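Local coordinates for protein aspartokinase (Synechocystis, PDB 3L76) that probably catalyses the ATP-dependent phosphorylation of aspartate to 4-phospho-L-aspartate, and carries ACT domains that bind lysine and threonine, at residues 265-270 and 355-360; 376-381 and 410-415. One frame throughout, in Å; residues are numbered along the deposited sequence.

Contact 1: residues 265-270 and 355-360; sequences EYDADQ and IAKIAI
In an ACT-domain sheet, Glu265, Tyr266 and Asp267 pair antiparallel with Ala359, Ile358 and Lys357, strand 263-267 taking the β4 place beside β1 (348-361), as in aspartokinases where one ACT domain is inserted into another. The two hydrogen-bonded pairs lie at Glu265–Ala359 and Asp267–Lys357, each with reciprocal backbone bonds: Glu265 N to Ala359 O is 2.9 Å, and Lys357 N meets Asp267 O nearly straight (175° at the hydrogen). Between them, in the non-hydrogen-bonded pair, Tyr266 and Ile358 put their side chains on the opposite face of the sheet from Asp267 and Lys357. The Tyr266 ring, its CG anti to the backbone N (chi1 163°), takes Ala356 CB at its edge, 3.5 Å from CE1, while Ala268 N lies over one ring face toward the rim.

On the other face the chemistry is polar. Asp267 closes an Asx turn, OD1 accepting from Asp269 N at 2.9 Å. Its OD2 is met from above the carboxylate plane by Gln270 NE2 at 3.1 Å; NE2 also bonds Asp300, and Gln270 OE1 bonds Thr317. The Lys357 chain bends at chi3 (57°) and crosses the Gln270 side chain, CE lying 3.8 Å from NE2; a water bridges Lys357 NZ to Asp267 OD2. Salt bridges to Asp300 and Glu565, both lining a lysine pocket, also hold NZ, and the Lys357 side chain is about 7 Å from a bound lysine.

Strand 348-361 is paired along its other edge with strand 395-401 through Ala356–Ile400 and Ile358–Cys398, while Tyr266 and Ile358 lean on helix 405-415 and Ile358 also reaches helix 371-381.

Contact 2: residues 376-381 and 410-415; sequences FKTLAD and AALSNA
Thr378 OG1 donates a hydrogen bond to the carbonyl oxygen of Lys374, one turn back on its own helix, and at the same time rests against Ala415 CB of the facing helix at 3.6 Å. The rotamer sets this up: with OG1 anti to the carbonyl carbon (chi1 -54°), CG2 stands anti to the backbone N and is turned to the facing helix. There the methyl touches Ala411, 3.6 Å from its CB and 3.2 Å from its carbonyl O. Ala411 O keeps its intrahelical bond from Ala415 N, at 3.0 Å. Thus one threonine lies against two alanines a turn apart, Ala411 and Ala415, whose small side chains both point toward helix 371-381.

The pair belongs to the βαββαβ ACT fold, whose two helices pack side by side on one face of the sheet; here the short segments approach to 9.2 Å between axes at 131°, an oblique crossing that runs more antiparallel than parallel. No hydrogen bond links the two segments directly. Lys374, whose carbonyl anchors the threonine, also sends its NZ to Ala415 O, a polar tie between the helices just outside segment 376-381.

Nearer the sheet the contact becomes wholly apolar. Leu412 CD2 sits 3.9 Å from Thr378 CB, and Leu379 CD2 comes within 4.1 Å of Leu412 CG, the two leucines crossing at a slant. Leu379 also touches Val384, its side chain about 7 Å from a bound threonine. Phe376, on a different side of its helix, packs on Ala459 of helix 458-468, a residue that lines a threonine pocket.

Overall arrangement
The two contacts meet at Ile358, whose CD1 lies 3.9 Å from Leu379 CD1 and 4.0 Å from Leu412 CD1, joining the strand of contact 1 to both helices of contact 2. Their centres are 14 Å apart, and strand 348-361 leads along the chain into helix 371-381. Contact 1 is the more buried and is built on backbone hydrogen bonds, with one face of charged and amide groups reaching a lysine pocket and the other largely apolar, packed against helix 405-415. Contact 2 is partly buried: leucines meet on its sheet side, a threonine and alanines farther out, without a direct hydrogen bond across, and its nearer ligand is threonine.

Contact 1: residues 265-270 and 355-360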
loop_
_atom_site.group_PDB
_atom_site.type_symbol
_atom_site.label_atom_id
_atom_site.label_comp_id
_atom_site.label_asym_id
_atom_site.label_seq_id
_atom_site.Cartn_x
_atom_site.Cartn_y
_atom_site.Cartn_z
ATOM N N GLU A 265 -24.113 -15.559 30.775
ATOM C CA GLU A 265 -23.995 -16.525 31.869
ATOM C C GLU A 265 -25.145 -16.455 32.868
ATOM O O GLU A 265 -25.696 -15.384 33.104
ATOM C CB GLU A 265 -22.662 -16.349 32.569
ATOM C CG GLU A 265 -21.504 -16.704 31.678
ATOM C CD GLU A 265 -20.171 -16.264 32.226
ATOM O OE1 GLU A 265 -20.145 -15.668 33.309
ATOM O OE2 GLU A 265 -19.139 -16.502 31.567
ATOM N N TYR A 266 -25.511 -17.604 33.442
ATOM C CA TYR A 266 -26.624 -17.684 34.381
ATOM C C TYR A 266 -26.330 -18.703 35.462
ATOM O O TYR A 266 -25.976 -19.824 35.151
ATOM C CB TYR A 266 -27.926 -18.045 33.663
ATOM C CG TYR A 266 -29.054 -18.538 34.565
ATOM C CD1 TYR A 266 -29.531 -17.775 35.628
ATOM C CD2 TYR A 266 -29.656 -19.755 34.326
ATOM C CE1 TYR A 266 -30.579 -18.229 36.433
ATOM C CE2 TYR A 266 -30.686 -20.211 35.114
ATOM C CZ TYR A 266 -31.143 -19.451 36.162
ATOM O OH TYR A 266 -32.169 -19.930 36.941
ATOM N N ASP A 267 -26.492 -18.304 36.725
ATOM C CA ASP A 267 -26.220 -19.175 37.875
ATOM C C ASP A 267 -27.318 -19.038 38.919
ATOM O O ASP A 267 -27.446 -18.008 39.591
ATOM C CB ASP A 267 -24.864 -18.839 38.492
ATOM C CG ASP A 267 -24.516 -19.715 39.675
ATOM O OD1 ASP A 267 -25.335 -20.574 40.076
ATOM O OD2 ASP A 267 -23.408 -19.527 40.205
ATOM N N ALA A 268 -28.109 -20.085 39.065
ATOM C CA ALA A 268 -29.255 -20.030 39.969
ATOM C C ALA A 268 -28.897 -20.457 41.399
ATOM O O ALA A 268 -29.649 -20.208 42.345
ATOM C CB ALA A 268 -30.406 -20.870 39.421
ATOM N N ASP A 269 -27.741 -21.094 41.552
ATOM C CA ASP A 269 -27.312 -21.578 42.849
ATOM C C ASP A 269 -26.619 -20.440 43.596
ATOM O O ASP A 269 -25.394 -20.421 43.752
ATOM C CB ASP A 269 -26.390 -22.784 42.673
ATOM C CG ASP A 269 -26.071 -23.473 43.979
ATOM O OD1 ASP A 269 -26.735 -23.181 44.999
ATOM O OD2 ASP A 269 -25.144 -24.300 43.973
ATOM N N GLN A 270 -27.431 -19.482 44.036
ATOM C CA GLN A 270 -26.948 -18.249 44.653
ATOM C C GLN A 270 -27.878 -17.845 45.794
ATOM O O GLN A 270 -29.087 -18.036 45.713
ATOM C CB GLN A 270 -26.884 -17.110 43.611
ATOM C CG GLN A 270 -25.850 -17.297 42.514
ATOM C CD GLN A 270 -24.497 -16.660 42.834
ATOM O OE1 GLN A 270 -24.423 -15.627 43.503
ATOM N NE2 GLN A 270 -23.421 -17.268 42.335
ATOM N N ILE A 355 -32.661 -15.457 44.401
ATOM C CA ILE A 355 -31.954 -14.651 43.431
ATOM C C ILE A 355 -31.255 -15.525 42.382
ATOM O O ILE A 355 -31.072 -16.735 42.567
ATOM C CB ILE A 355 -30.881 -13.797 44.113
ATOM C CG1 ILE A 355 -29.934 -14.695 44.918
ATOM C CG2 ILE A 355 -31.532 -12.762 44.985
ATOM C CD1 ILE A 355 -28.725 -13.982 45.487
ATOM N N ALA A 356 -30.865 -14.896 41.282
ATOM C CA ALA A 356 -30.002 -15.529 40.301
ATOM C C ALA A 356 -28.947 -14.517 39.925
ATOM O O ALA A 356 -29.157 -13.303 40.049
ATOM C CB ALA A 356 -30.789 -15.976 39.070
ATOM N N LYS A 357 -27.799 -15.015 39.491
ATOM C CA LYS A 357 -26.777 -14.155 38.918
ATOM C C LYS A 357 -26.742 -14.311 37.398
ATOM O O LYS A 357 -26.660 -15.432 36.878
ATOM C CB LYS A 357 -25.416 -14.480 39.514
ATOM C CG LYS A 357 -24.329 -13.583 38.976
ATOM C CD LYS A 357 -22.943 -13.976 39.487
ATOM C CE LYS A 357 -22.614 -15.428 39.157
ATOM N NZ LYS A 357 -21.179 -15.685 39.393
ATOM N N ILE A 358 -26.851 -13.200 36.683
ATOM C CA ILE A 358 -26.665 -13.227 35.236
ATOM C C ILE A 358 -25.509 -12.324 34.866
ATOM O O ILE A 358 -25.201 -11.374 35.583
ATOM C CB ILE A 358 -27.917 -12.808 34.453
ATOM C CG1 ILE A 358 -28.317 -11.386 34.830
ATOM C CG2 ILE A 358 -29.054 -13.764 34.724
ATOM C CD1 ILE A 358 -29.620 -10.966 34.215
ATOM N N ALA A 359 -24.857 -12.630 33.752
ATOM C CA ALA A 359 -23.738 -11.812 33.297
ATOM C C ALA A 359 -23.614 -11.790 31.791
ATOM O O ALA A 359 -24.061 -12.713 31.087
ATOM C CB ALA A 359 -22.459 -12.314 33.903
ATOM N N ILE A 360 -23.000 -10.726 31.299
ATOM C CA ILE A 360 -22.479 -10.727 29.941
ATOM C C ILE A 360 -20.973 -10.708 30.077
ATOM O O ILE A 360 -20.423 -10.067 30.973
ATOM C CB ILE A 360 -22.983 -9.539 29.124
ATOM C CG1 ILE A 360 -22.522 -8.214 29.765
ATOM C CG2 ILE A 360 -24.500 -9.618 28.987
ATOM C CD1 ILE A 360 -22.952 -6.983 28.979
HETATM O O HOH W 1 -21.201 -18.546 39.453
#

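Contact 2: residues 376-381 and 410-415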
loop_
_atom_site.group_PDB
_atom_site.type_symbol
_atom_site.label_atom_id
_atom_site.label_comp_id
_atom_site.label_asym_id
_atom_site.label_seq_id
_atom_site.Cartn_x
_atom_site.Cartn_y
_atom_site.Cartn_z
ATOM N N PHE A 376 -28.281 -3.312 30.600
ATOM C CA PHE A 376 -29.337 -2.718 31.440
ATOM C C PHE A 376 -30.617 -2.403 30.676
ATOM O O PHE A 376 -31.714 -2.639 31.178
ATOM C CB PHE A 376 -28.826 -1.457 32.159
ATOM C CG PHE A 376 -27.527 -1.671 32.924
ATOM C CD1 PHE A 376 -27.144 -2.947 33.350
ATOM C CD2 PHE A 376 -26.693 -0.601 33.212
ATOM C CE1 PHE A 376 -25.952 -3.143 34.056
ATOM C CE2 PHE A 376 -25.496 -0.777 33.914
ATOM C CZ PHE A 376 -25.120 -2.038 34.340
ATOM N N LYS A 377 -30.487 -1.884 29.458
ATOM C CA LYS A 377 -31.659 -1.595 28.627
ATOM C C LYS A 377 -32.411 -2.878 28.261
ATOM O O LYS A 377 -33.634 -2.939 28.352
ATOM C CB LYS A 377 -31.253 -0.847 27.355
ATOM C CG LYS A 377 -32.397 -0.608 26.371
ATOM C CD LYS A 377 -31.879 -0.286 24.958
ATOM C CE LYS A 377 -33.001 -0.282 23.914
ATOM N NZ LYS A 377 -34.039 0.756 24.187
ATOM N N THR A 378 -31.670 -3.906 27.852
ATOM C CA THR A 378 -32.266 -5.186 27.495
ATOM C C THR A 378 -33.116 -5.748 28.624
ATOM O O THR A 378 -34.240 -6.178 28.392
ATOM C CB THR A 378 -31.197 -6.212 27.111
ATOM O OG1 THR A 378 -30.369 -5.662 26.089
ATOM C CG2 THR A 378 -31.843 -7.477 26.589
ATOM N N LEU A 379 -32.572 -5.754 29.836
ATOM C CA LEU A 379 -33.317 -6.191 31.017
ATOM C C LEU A 379 -34.506 -5.279 31.307
ATOM O O LEU A 379 -35.623 -5.742 31.566
ATOM C CB LEU A 379 -32.402 -6.276 32.238
ATOM C CG LEU A 379 -31.252 -7.280 32.085
ATOM C CD1 LEU A 379 -30.390 -7.302 33.299
ATOM C CD2 LEU A 379 -31.776 -8.661 31.799
ATOM N N ALA A 380 -34.269 -3.976 31.255
ATOM C CA ALA A 380 -35.360 -3.022 31.463
ATOM C C ALA A 380 -36.479 -3.214 30.454
ATOM O O ALA A 380 -37.654 -3.158 30.805
ATOM C CB ALA A 380 -34.853 -1.597 31.416
ATOM N N ASP A 381 -36.122 -3.434 29.194
ATOM C CA ASP A 381 -37.137 -3.548 28.151
ATOM C C ASP A 381 -37.981 -4.786 28.365
ATOM O O ASP A 381 -39.118 -4.854 27.909
ATOM C CB ASP A 381 -36.516 -3.571 26.757
ATOM C CG ASP A 381 -35.975 -2.224 26.341
ATOM O OD1 ASP A 381 -36.496 -1.199 26.832
ATOM O OD2 ASP A 381 -35.031 -2.198 25.527
ATOM N N ALA A 410 -33.044 -14.956 27.974
ATOM C CA ALA A 410 -33.482 -15.016 26.588
ATOM C C ALA A 410 -33.234 -13.669 25.955
ATOM O O ALA A 410 -32.759 -13.592 24.818
ATOM C CB ALA A 410 -34.954 -15.362 26.492
ATOM N N ALA A 411 -33.554 -12.607 26.698
ATOM C CA ALA A 411 -33.414 -11.249 26.181
ATOM C C ALA A 411 -31.968 -10.884 25.919
ATOM O O ALA A 411 -31.681 -10.229 24.931
ATOM C CB ALA A 411 -34.033 -10.241 27.116
ATOM N N LEU A 412 -31.069 -11.302 26.804
ATOM C CA LEU A 412 -29.658 -10.995 26.644
ATOM C C LEU A 412 -29.059 -11.825 25.518
ATOM O O LEU A 412 -28.252 -11.346 24.724
ATOM C CB LEU A 412 -28.905 -11.241 27.952
ATOM C CG LEU A 412 -29.209 -10.250 29.072
ATOM C CD1 LEU A 412 -28.547 -10.694 30.352
ATOM C CD2 LEU A 412 -28.740 -8.857 28.683
ATOM N N SER A 413 -29.475 -13.077 25.468
ATOM C CA SER A 413 -29.043 -14.003 24.437
ATOM C C SER A 413 -29.347 -13.429 23.039
ATOM O O SER A 413 -28.469 -13.395 22.170
ATOM C CB SER A 413 -29.720 -15.366 24.663
ATOM O OG SER A 413 -29.314 -16.294 23.680
ATOM N N ASN A 414 -30.577 -12.953 22.851
ATOM C CA ASN A 414 -31.013 -12.292 21.602
ATOM C C ASN A 414 -30.330 -10.971 21.309
ATOM O O ASN A 414 -29.883 -10.739 20.200
ATOM C CB ASN A 414 -32.516 -12.015 21.622
ATOM C CG ASN A 414 -33.327 -13.116 20.980
ATOM O OD1 ASN A 414 -32.811 -14.185 20.660
ATOM N ND2 ASN A 414 -34.614 -12.856 20.787
ATOM N N ALA A 415 -30.282 -10.085 22.291
ATOM C CA ALA A 415 -29.737 -8.756 22.053
ATOM C C ALA A 415 -28.261 -8.772 21.691
ATOM O O ALA A 415 -27.807 -7.946 20.923
ATOM C CB ALA A 415 -29.963 -7.847 23.244
#